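1-Cys peroxiredoxin (Vibrio vulnificus MO6-24/O, PDB 5K2I) probably reduces hydrogen peroxide and other peroxides as a thiol peroxidase of the thioredoxin-like superfamily, and is implicated in scavenging nitric oxide. Local coordinates at residues F30-F44 and V68-M82. Numbering follows the deposited sequence.
Sequences FAGKKVVLFAVPGAF and VDLIASVSVNDAFVM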
ATOM      1  N   PHE A  30     -28.205   3.111  10.664  1.00  9.42           N
ATOM      2  CA  PHE A  30     -27.328   4.036  11.380  1.00  7.35           C
ATOM      3  C   PHE A  30     -28.082   5.192  12.059  1.00  9.68           C
ATOM      4  O   PHE A  30     -27.470   6.053  12.701  1.00  8.94           O
ATOM      5  CB  PHE A  30     -26.269   4.606  10.417  1.00  8.26           C
ATOM      6  CG  PHE A  30     -25.355   3.564   9.789  1.00  8.17           C
ATOM      7  CD1 PHE A  30     -25.193   2.302  10.344  1.00 10.21           C
ATOM      8  CD2 PHE A  30     -24.637   3.880   8.643  1.00 11.61           C
ATOM      9  CE1 PHE A  30     -24.341   1.368   9.760  1.00 10.84           C
ATOM     10  CE2 PHE A  30     -23.780   2.943   8.045  1.00 11.16           C
ATOM     11  CZ  PHE A  30     -23.637   1.684   8.606  1.00 11.82           C
ATOM     12  N   ALA A  31     -29.408   5.195  11.954  1.00 10.30           N
ATOM     13  CA  ALA A  31     -30.212   6.250  12.568  1.00  9.37           C
ATOM     14  C   ALA A  31     -30.030   6.273  14.083  1.00  9.16           C
ATOM     15  O   ALA A  31     -30.037   5.212  14.722  1.00 10.59           O
ATOM     16  CB  ALA A  31     -31.687   6.065  12.220  1.00 10.15           C
ATOM     17  N   GLY A  32     -29.879   7.472  14.641  1.00  8.21           N
ATOM     18  CA  GLY A  32     -29.803   7.640  16.085  1.00 10.10           C
ATOM     19  C   GLY A  32     -28.536   7.109  16.718  1.00 11.58           C
ATOM     20  O   GLY A  32     -28.463   6.966  17.935  1.00 13.73           O
ATOM     21  N   LYS A  33     -27.528   6.835  15.899  1.00  8.84           N
ATOM     22  CA  LYS A  33     -26.283   6.244  16.381  1.00  9.14           C
ATOM     23  C   LYS A  33     -25.073   7.025  15.915  1.00  9.19           C
ATOM     24  O   LYS A  33     -25.107   7.689  14.869  1.00  9.79           O
ATOM     25  CB  LYS A  33     -26.135   4.794  15.897  1.00  9.51           C
ATOM     26  CG  LYS A  33     -27.176   3.814  16.420  1.00 11.67           C
ATOM     27  CD  LYS A  33     -27.029   2.476  15.721  1.00 13.80           C
ATOM     28  CE  LYS A  33     -28.257   1.608  15.900  1.00 27.37           C
ATOM     29  NZ  LYS A  33     -28.213   0.866  17.173  1.00 35.13           N
ATOM     30  N   LYS A  34     -24.008   6.949  16.708  1.00  8.45           N
ATOM     31  CA  LYS A  34     -22.675   7.313  16.264  1.00  9.90           C
ATOM     32  C   LYS A  34     -22.011   6.037  15.760  1.00  9.84           C
ATOM     33  O   LYS A  34     -21.841   5.054  16.499  1.00  9.69           O
ATOM     34  CB  LYS A  34     -21.854   7.945  17.377  1.00 11.04           C
ATOM     35  CG  LYS A  34     -20.507   8.447  16.865  1.00 11.47           C
ATOM     36  CD  LYS A  34     -19.616   8.970  17.991  1.00 15.29           C
ATOM     37  CE  LYS A  34     -20.169  10.231  18.637  1.00 17.78           C
ATOM     38  NZ  LYS A  34     -20.214  11.379  17.692  1.00 20.27           N
ATOM     39  N   VAL A  35     -21.673   6.039  14.481  1.00  7.50           N
ATOM     40  CA  VAL A  35     -21.190   4.854  13.793  1.00  7.63           C
ATOM     41  C   VAL A  35     -19.806   5.081  13.229  1.00  7.44           C
ATOM     42  O   VAL A  35     -19.535   6.134  12.669  1.00  8.98           O
ATOM     43  CB  VAL A  35     -22.145   4.464  12.640  1.00  7.43           C
ATOM     44  CG1 VAL A  35     -21.609   3.286  11.838  1.00  8.45           C
ATOM     45  CG2 VAL A  35     -23.523   4.159  13.183  1.00  7.84           C
ATOM     46  N   VAL A  36     -18.925   4.112  13.414  1.00  7.94           N
ATOM     47  CA  VAL A  36     -17.652   4.114  12.714  1.00  7.87           C
ATOM     48  C   VAL A  36     -17.754   3.100  11.582  1.00  8.67           C
ATOM     49  O   VAL A  36     -18.087   1.945  11.818  1.00  8.86           O
ATOM     50  CB  VAL A  36     -16.483   3.781  13.647  1.00  8.88           C
ATOM     51  CG1 VAL A  36     -15.218   3.493  12.834  1.00 10.85           C
ATOM     52  CG2 VAL A  36     -16.267   4.924  14.621  1.00  9.88           C
ATOM     53  N   LEU A  37     -17.536   3.556  10.350  1.00  8.07           N
ATOM     54  CA  LEU A  37     -17.579   2.699   9.168  1.00  7.43           C
ATOM     55  C   LEU A  37     -16.240   2.751   8.477  1.00  7.56           C
ATOM     56  O   LEU A  37     -15.721   3.841   8.230  1.00  8.53           O
ATOM     57  CB  LEU A  37     -18.678   3.164   8.217  1.00  7.58           C
ATOM     58  CG  LEU A  37     -18.853   2.447   6.878  1.00  8.24           C
ATOM     59  CD1 LEU A  37     -19.367   1.048   7.115  1.00 10.59           C
ATOM     60  CD2 LEU A  37     -19.803   3.225   5.973  1.00 10.04           C
ATOM     61  N   PHE A  38     -15.668   1.598   8.158  1.00  7.56           N
ATOM     62  CA  PHE A  38     -14.416   1.601   7.407  1.00  7.98           C
ATOM     63  C   PHE A  38     -14.507   0.626   6.247  1.00  7.91           C
ATOM     64  O   PHE A  38     -15.198  -0.398   6.321  1.00  7.93           O
ATOM     65  CB  PHE A  38     -13.197   1.279   8.312  1.00  8.47           C
ATOM     66  CG  PHE A  38     -13.215  -0.102   8.898  1.00  7.27           C
ATOM     67  CD1 PHE A  38     -13.909  -0.352  10.067  1.00 10.74           C
ATOM     68  CD2 PHE A  38     -12.559  -1.145   8.268  1.00  9.84           C
ATOM     69  CE1 PHE A  38     -13.941  -1.624  10.612  1.00  9.64           C
ATOM     70  CE2 PHE A  38     -12.587  -2.417   8.800  1.00 11.93           C
ATOM     71  CZ  PHE A  38     -13.279  -2.658   9.971  1.00 13.35           C
ATOM     72  N   ALA A  39     -13.823   0.979   5.163  1.00  7.14           N
ATOM     73  CA  ALA A  39     -13.861   0.204   3.934  1.00  6.96           C
ATOM     74  C   ALA A  39     -12.491  -0.310   3.535  1.00  7.95           C
ATOM     75  O   ALA A  39     -11.464   0.312   3.839  1.00  8.44           O
ATOM     76  CB  ALA A  39     -14.436   1.049   2.801  1.00  8.75           C
ATOM     77  N   VAL A  40     -12.507  -1.432   2.819  1.00  7.86           N
ATOM     78  CA  VAL A  40     -11.316  -2.052   2.255  1.00  8.20           C
ATOM     79  C   VAL A  40     -11.597  -2.411   0.806  1.00  8.07           C
ATOM     80  O   VAL A  40     -12.758  -2.448   0.394  1.00  8.32           O
ATOM     81  CB  VAL A  40     -10.902  -3.323   3.039  1.00  9.07           C
ATOM     82  CG1 VAL A  40     -10.486  -2.952   4.460  1.00 12.38           C
ATOM     83  CG2 VAL A  40     -12.033  -4.374   3.022  1.00 11.74           C
ATOM     84  N   PRO A  41     -10.539  -2.670   0.020  1.00  7.67           N
ATOM     85  CA  PRO A  41     -10.763  -3.060  -1.371  1.00  8.47           C
ATOM     86  C   PRO A  41     -11.300  -4.471  -1.504  1.00  7.75           C
ATOM     87  O   PRO A  41     -11.853  -4.825  -2.552  1.00  9.19           O
ATOM     88  CB  PRO A  41      -9.367  -2.974  -1.997  1.00  9.86           C
ATOM     89  CG  PRO A  41      -8.576  -2.095  -1.067  1.00 12.32           C
ATOM     90  CD  PRO A  41      -9.112  -2.416   0.295  1.00 10.47           C
ATOM     91  N   GLY A  42     -11.154  -5.274  -0.457  1.00  8.24           N
ATOM     92  CA  GLY A  42     -11.711  -6.612  -0.504  1.00  8.33           C
ATOM     93  C   GLY A  42     -11.523  -7.354   0.798  1.00  8.31           C
ATOM     94  O   GLY A  42     -10.494  -7.208   1.470  1.00  9.29           O
ATOM     95  N   ALA A  43     -12.524  -8.144   1.163  1.00  7.42           N
ATOM     96  CA  ALA A  43     -12.354  -9.103   2.244  1.00  8.86           C
ATOM     97  C   ALA A  43     -11.149  -9.986   1.932  1.00  9.90           C
ATOM     98  O   ALA A  43     -10.908 -10.333   0.779  1.00  9.53           O
ATOM     99  CB  ALA A  43     -13.608  -9.949   2.419  1.00  9.83           C
ATOM    100  N   PHE A  44     -10.392 -10.319   2.973  1.00  7.93           N
ATOM    101  CA  PHE A  44      -9.200 -11.183   2.900  1.00  8.47           C
ATOM    102  C   PHE A  44      -8.008 -10.546   2.167  1.00 11.57           C
ATOM    103  O   PHE A  44      -6.963 -11.192   2.027  1.00 13.26           O
ATOM    104  CB  PHE A  44      -9.525 -12.552   2.254  1.00 10.74           C
ATOM    105  CG  PHE A  44     -10.469 -13.410   3.062  1.00  9.22           C
ATOM    106  CD1 PHE A  44     -10.005 -14.156   4.145  1.00  9.98           C
ATOM    107  CD2 PHE A  44     -11.820 -13.476   2.742  1.00 11.08           C
ATOM    108  CE1 PHE A  44     -10.878 -14.958   4.881  1.00 10.43           C
ATOM    109  CE2 PHE A  44     -12.695 -14.283   3.476  1.00 11.52           C
ATOM    110  CZ  PHE A  44     -12.220 -15.020   4.547  1.00 12.94           C
ATOM    111  N   VAL A  68     -19.050   5.570  20.540  1.00 11.60           N
ATOM    112  CA  VAL A  68     -19.422   4.885  19.306  1.00 10.99           C
ATOM    113  C   VAL A  68     -20.409   3.763  19.613  1.00 13.14           C
ATOM    114  O   VAL A  68     -20.161   2.941  20.497  1.00 14.54           O
ATOM    115  CB  VAL A  68     -18.169   4.341  18.578  1.00  9.03           C
ATOM    116  CG1 VAL A  68     -18.559   3.478  17.380  1.00  9.21           C
ATOM    117  CG2 VAL A  68     -17.281   5.501  18.136  1.00 11.20           C
ATOM    118  N   ASP A  69     -21.533   3.733  18.903  1.00 11.22           N
ATOM    119  CA  ASP A  69     -22.560   2.727  19.145  1.00 11.56           C
ATOM    120  C   ASP A  69     -22.358   1.481  18.314  1.00 13.63           C
ATOM    121  O   ASP A  69     -22.771   0.386  18.690  1.00 14.95           O
ATOM    122  CB  ASP A  69     -23.944   3.294  18.833  1.00 12.53           C
ATOM    123  CG  ASP A  69     -24.305   4.465  19.716  1.00 17.72           C
ATOM    124  OD1 ASP A  69     -24.415   4.259  20.945  1.00 21.95           O
ATOM    125  OD2 ASP A  69     -24.479   5.592  19.199  1.00 15.56           O
ATOM    126  N   LEU A  70     -21.734   1.659  17.158  1.00 12.16           N
ATOM    127  CA  LEU A  70     -21.663   0.610  16.164  1.00 10.59           C
ATOM    128  C   LEU A  70     -20.408   0.802  15.340  1.00  8.86           C
ATOM    129  O   LEU A  70     -20.129   1.916  14.905  1.00  9.58           O
ATOM    130  CB  LEU A  70     -22.898   0.650  15.269  1.00 11.50           C
ATOM    131  CG  LEU A  70     -23.017  -0.388  14.171  1.00 12.15           C
ATOM    132  CD1 LEU A  70     -23.133  -1.774  14.788  1.00 16.70           C
ATOM    133  CD2 LEU A  70     -24.240  -0.064  13.307  1.00 15.15           C
ATOM    134  N   ILE A  71     -19.643  -0.272  15.161  1.00  8.85           N
ATOM    135  CA  ILE A  71     -18.490  -0.288  14.263  1.00  8.92           C
ATOM    136  C   ILE A  71     -18.798  -1.248  13.140  1.00  8.85           C
ATOM    137  O   ILE A  71     -19.170  -2.385  13.403  1.00  9.94           O
ATOM    138  CB  ILE A  71     -17.206  -0.750  14.971  1.00  8.96           C
ATOM    139  CG1 ILE A  71     -16.954   0.084  16.227  1.00 10.25           C
ATOM    140  CG2 ILE A  71     -16.009  -0.704  14.010  1.00 10.81           C
ATOM    141  CD1 ILE A  71     -15.847  -0.473  17.110  1.00 14.99           C
ATOM    142  N   ALA A  72     -18.642  -0.805  11.895  1.00  8.33           N
ATOM    143  CA  ALA A  72     -19.012  -1.613  10.753  1.00  9.13           C
ATOM    144  C   ALA A  72     -17.915  -1.616   9.700  1.00  8.82           C
ATOM    145  O   ALA A  72     -17.236  -0.613   9.476  1.00  8.34           O
ATOM    146  CB  ALA A  72     -20.325  -1.117  10.141  1.00  8.85           C
ATOM    147  N   SER A  73     -17.760  -2.775   9.080  1.00  7.90           N
ATOM    148  CA  SER A  73     -16.824  -3.019   8.001  1.00  9.42           C
ATOM    149  C   SER A  73     -17.606  -3.173   6.706  1.00  8.19           C
ATOM    150  O   SER A  73     -18.534  -3.978   6.648  1.00 10.34           O
ATOM    151  CB  SER A  73     -16.016  -4.285   8.304  1.00 13.09           C
ATOM    152  OG  SER A  73     -15.255  -4.706   7.193  1.00 15.30           O
ATOM    153  N   VAL A  74     -17.252  -2.403   5.678  1.00  7.51           N
ATOM    154  CA  VAL A  74     -17.874  -2.559   4.371  1.00  7.56           C
ATOM    155  C   VAL A  74     -16.828  -2.843   3.287  1.00  6.90           C
ATOM    156  O   VAL A  74     -15.666  -2.426   3.376  1.00  9.13           O
ATOM    157  CB  VAL A  74     -18.716  -1.301   3.998  1.00  8.48           C
ATOM    158  CG1 VAL A  74     -17.836  -0.050   3.841  1.00  9.97           C
ATOM    159  CG2 VAL A  74     -19.562  -1.536   2.740  1.00  9.29           C
ATOM    160  N   SER A  75     -17.247  -3.588   2.269  1.00  6.46           N
ATOM    161  CA  SER A  75     -16.404  -3.895   1.124  1.00  7.31           C
ATOM    162  C   SER A  75     -17.298  -4.220  -0.067  1.00  8.48           C
ATOM    163  O   SER A  75     -18.463  -4.608   0.102  1.00  7.25           O
ATOM    164  CB  SER A  75     -15.466  -5.071   1.434  1.00  8.85           C
ATOM    165  OG  SER A  75     -14.533  -5.245   0.375  1.00 10.23           O
ATOM    166  N   VAL A  76     -16.750  -4.060  -1.266  1.00  7.15           N
ATOM    167  CA  VAL A  76     -17.391  -4.564  -2.472  1.00  6.91           C
ATOM    168  C   VAL A  76     -17.074  -6.056  -2.533  1.00  8.56           C
ATOM    169  O   VAL A  76     -16.092  -6.498  -3.146  1.00  8.88           O
ATOM    170  CB  VAL A  76     -16.926  -3.822  -3.739  1.00  6.54           C
ATOM    171  CG1 VAL A  76     -17.684  -4.351  -4.948  1.00  7.30           C
ATOM    172  CG2 VAL A  76     -17.164  -2.322  -3.581  1.00  9.31           C
ATOM    173  N   ASN A  77     -17.906  -6.793  -1.807  1.00  6.71           N
ATOM    174  CA  ASN A  77     -17.914  -8.250  -1.711  1.00  8.90           C
ATOM    175  C   ASN A  77     -19.355  -8.634  -1.448  1.00  8.89           C
ATOM    176  O   ASN A  77     -20.141  -7.792  -1.007  1.00  9.65           O
ATOM    177  CB  ASN A  77     -17.051  -8.780  -0.560  1.00  7.69           C
ATOM    178  CG  ASN A  77     -15.560  -8.717  -0.849  1.00  8.49           C
ATOM    179  OD1 ASN A  77     -14.868  -7.819  -0.366  1.00  8.67           O
ATOM    180  ND2 ASN A  77     -15.054  -9.679  -1.612  1.00  9.80           N
ATOM    181  N   ASP A  78     -19.695  -9.896  -1.665  1.00  9.18           N
ATOM    182  CA  ASP A  78     -21.028 -10.360  -1.297  1.00  9.02           C
ATOM    183  C   ASP A  78     -21.091 -10.725   0.179  1.00  8.55           C
ATOM    184  O   ASP A  78     -20.060 -10.851   0.856  1.00  8.08           O
ATOM    185  CB  ASP A  78     -21.436 -11.558  -2.139  1.00  9.39           C
ATOM    186  CG  ASP A  78     -20.513 -12.722  -1.934  1.00  9.01           C
ATOM    187  OD1 ASP A  78     -20.710 -13.425  -0.915  1.00  9.68           O
ATOM    188  OD2 ASP A  78     -19.597 -12.908  -2.769  1.00 11.19           O
ATOM    189  N   ALA A  79     -22.316 -10.899   0.669  1.00  8.11           N
ATOM    190  CA  ALA A  79     -22.547 -11.126   2.080  1.00  8.51           C
ATOM    191  C   ALA A  79     -21.990 -12.456   2.591  1.00  8.65           C
ATOM    192  O   ALA A  79     -21.664 -12.553   3.773  1.00  8.77           O
ATOM    193  CB  ALA A  79     -24.057 -11.026   2.371  1.00  9.30           C
ATOM    194  N   PHE A  80     -21.872 -13.471   1.737  1.00  8.65           N
ATOM    195  CA  PHE A  80     -21.283 -14.735   2.216  1.00  8.40           C
ATOM    196  C   PHE A  80     -19.791 -14.568   2.483  1.00  8.68           C
ATOM    197  O   PHE A  80     -19.278 -15.027   3.512  1.00  9.71           O
ATOM    198  CB  PHE A  80     -21.499 -15.878   1.215  1.00  9.61           C
ATOM    199  CG  PHE A  80     -22.947 -16.221   0.991  1.00 11.68           C
ATOM    200  CD1 PHE A  80     -23.697 -16.807   1.990  1.00 14.26           C
ATOM    201  CD2 PHE A  80     -23.558 -15.923  -0.217  1.00 14.98           C
ATOM    202  CE1 PHE A  80     -25.040 -17.113   1.787  1.00 16.56           C
ATOM    203  CE2 PHE A  80     -24.902 -16.226  -0.435  1.00 17.29           C
ATOM    204  CZ  PHE A  80     -25.644 -16.815   0.578  1.00 18.66           C
ATOM    205  N   VAL A  81     -19.098 -13.901   1.573  1.00  7.27           N
ATOM    206  CA  VAL A  81     -17.675 -13.654   1.771  1.00  8.67           C
ATOM    207  C   VAL A  81     -17.443 -12.745   2.980  1.00  8.06           C
ATOM    208  O   VAL A  81     -16.527 -12.981   3.763  1.00  9.30           O
ATOM    209  CB  VAL A  81     -17.043 -13.051   0.507  1.00  8.83           C
ATOM    210  CG1 VAL A  81     -15.611 -12.602   0.779  1.00  9.38           C
ATOM    211  CG2 VAL A  81     -17.064 -14.071  -0.615  1.00  9.40           C
ATOM    212  N   MET A  82     -18.286 -11.726   3.167  1.00  8.49           N
ATOM    213  CA  MET A  82     -18.107 -10.841   4.322  1.00  9.05           C
ATOM    214  C   MET A  82     -18.320 -11.570   5.655  1.00  7.89           C
ATOM    215  O   MET A  82     -17.585 -11.338   6.621  1.00  8.51           O
ATOM    216  CB  MET A  82     -19.033  -9.620   4.239  1.00  9.40           C
ATOM    217  CG  MET A  82     -18.677  -8.637   3.117  1.00 10.23           C
ATOM    218  SD  MET A  82     -17.000  -7.954   3.259  1.00  9.98           S
ATOM    219  CE  MET A  82     -17.208  -6.809   4.620  1.00 11.87           C
TER
HETATM  220  O   HOH W   1     -13.983  -2.966   5.780  1.00 14.13           O
HETATM  221  O   HOH W   2     -14.087  -3.165  -1.887  1.00  7.24           O
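L37, A72, V74 and A39 form the apolar centre on one face of two parallel neighbouring strands, 34-40 and 70-75. Helix 53-65 connects them in a beta-alpha-beta crossover, part of the thioredoxin-like fold of peroxiredoxins. L37 CD1 reaches across to A72 CB and V74 CG1, 3.8 Å from each. V74 CG1 also meets A39 CB at 3.7 Å. Further along this face, L70 CD2 touches the F30 ring obliquely.

The other face carries V36, F38, I71 and S73. F38 holds CG between its backbone N and carbonyl carbon (chi1 64°), which brings the ring over S73 of the neighbouring strand. One ring face receives the CA of S73 in a CH-pi contact, 4.2 Å from the centroid. I71 CG2 lies at the ring edge, and Y56 of helix 53-65 stacks on the ring. A water donates to F38 O and V74 O and is also hydrogen-bonded to S73 OG, at 2.6 Å.

Between the strands, V36 N donates to L70 O, A72 N to V36 O, F38 N to A72 O and V74 N to F38 O. The last bond, V40 N to V74 O, is weak.

At the start of the strands, D69 turns its carboxylate to the start of strand 34-40. Its OD2 takes the K34 N-H through the anti lone pair at 2.9 Å, while D69 N donates to K34 O. The K34 side chain leads away, and its NZ forms a salt bridge with D130.

At the opposite end, A43 CB packs on V81 CG1. Here N77 OD1 accepts two bonds. S75 OG donates at 2.7 Å, and A43 N approaches at 2.8 Å from above the carbonyl plane, 41° out of it.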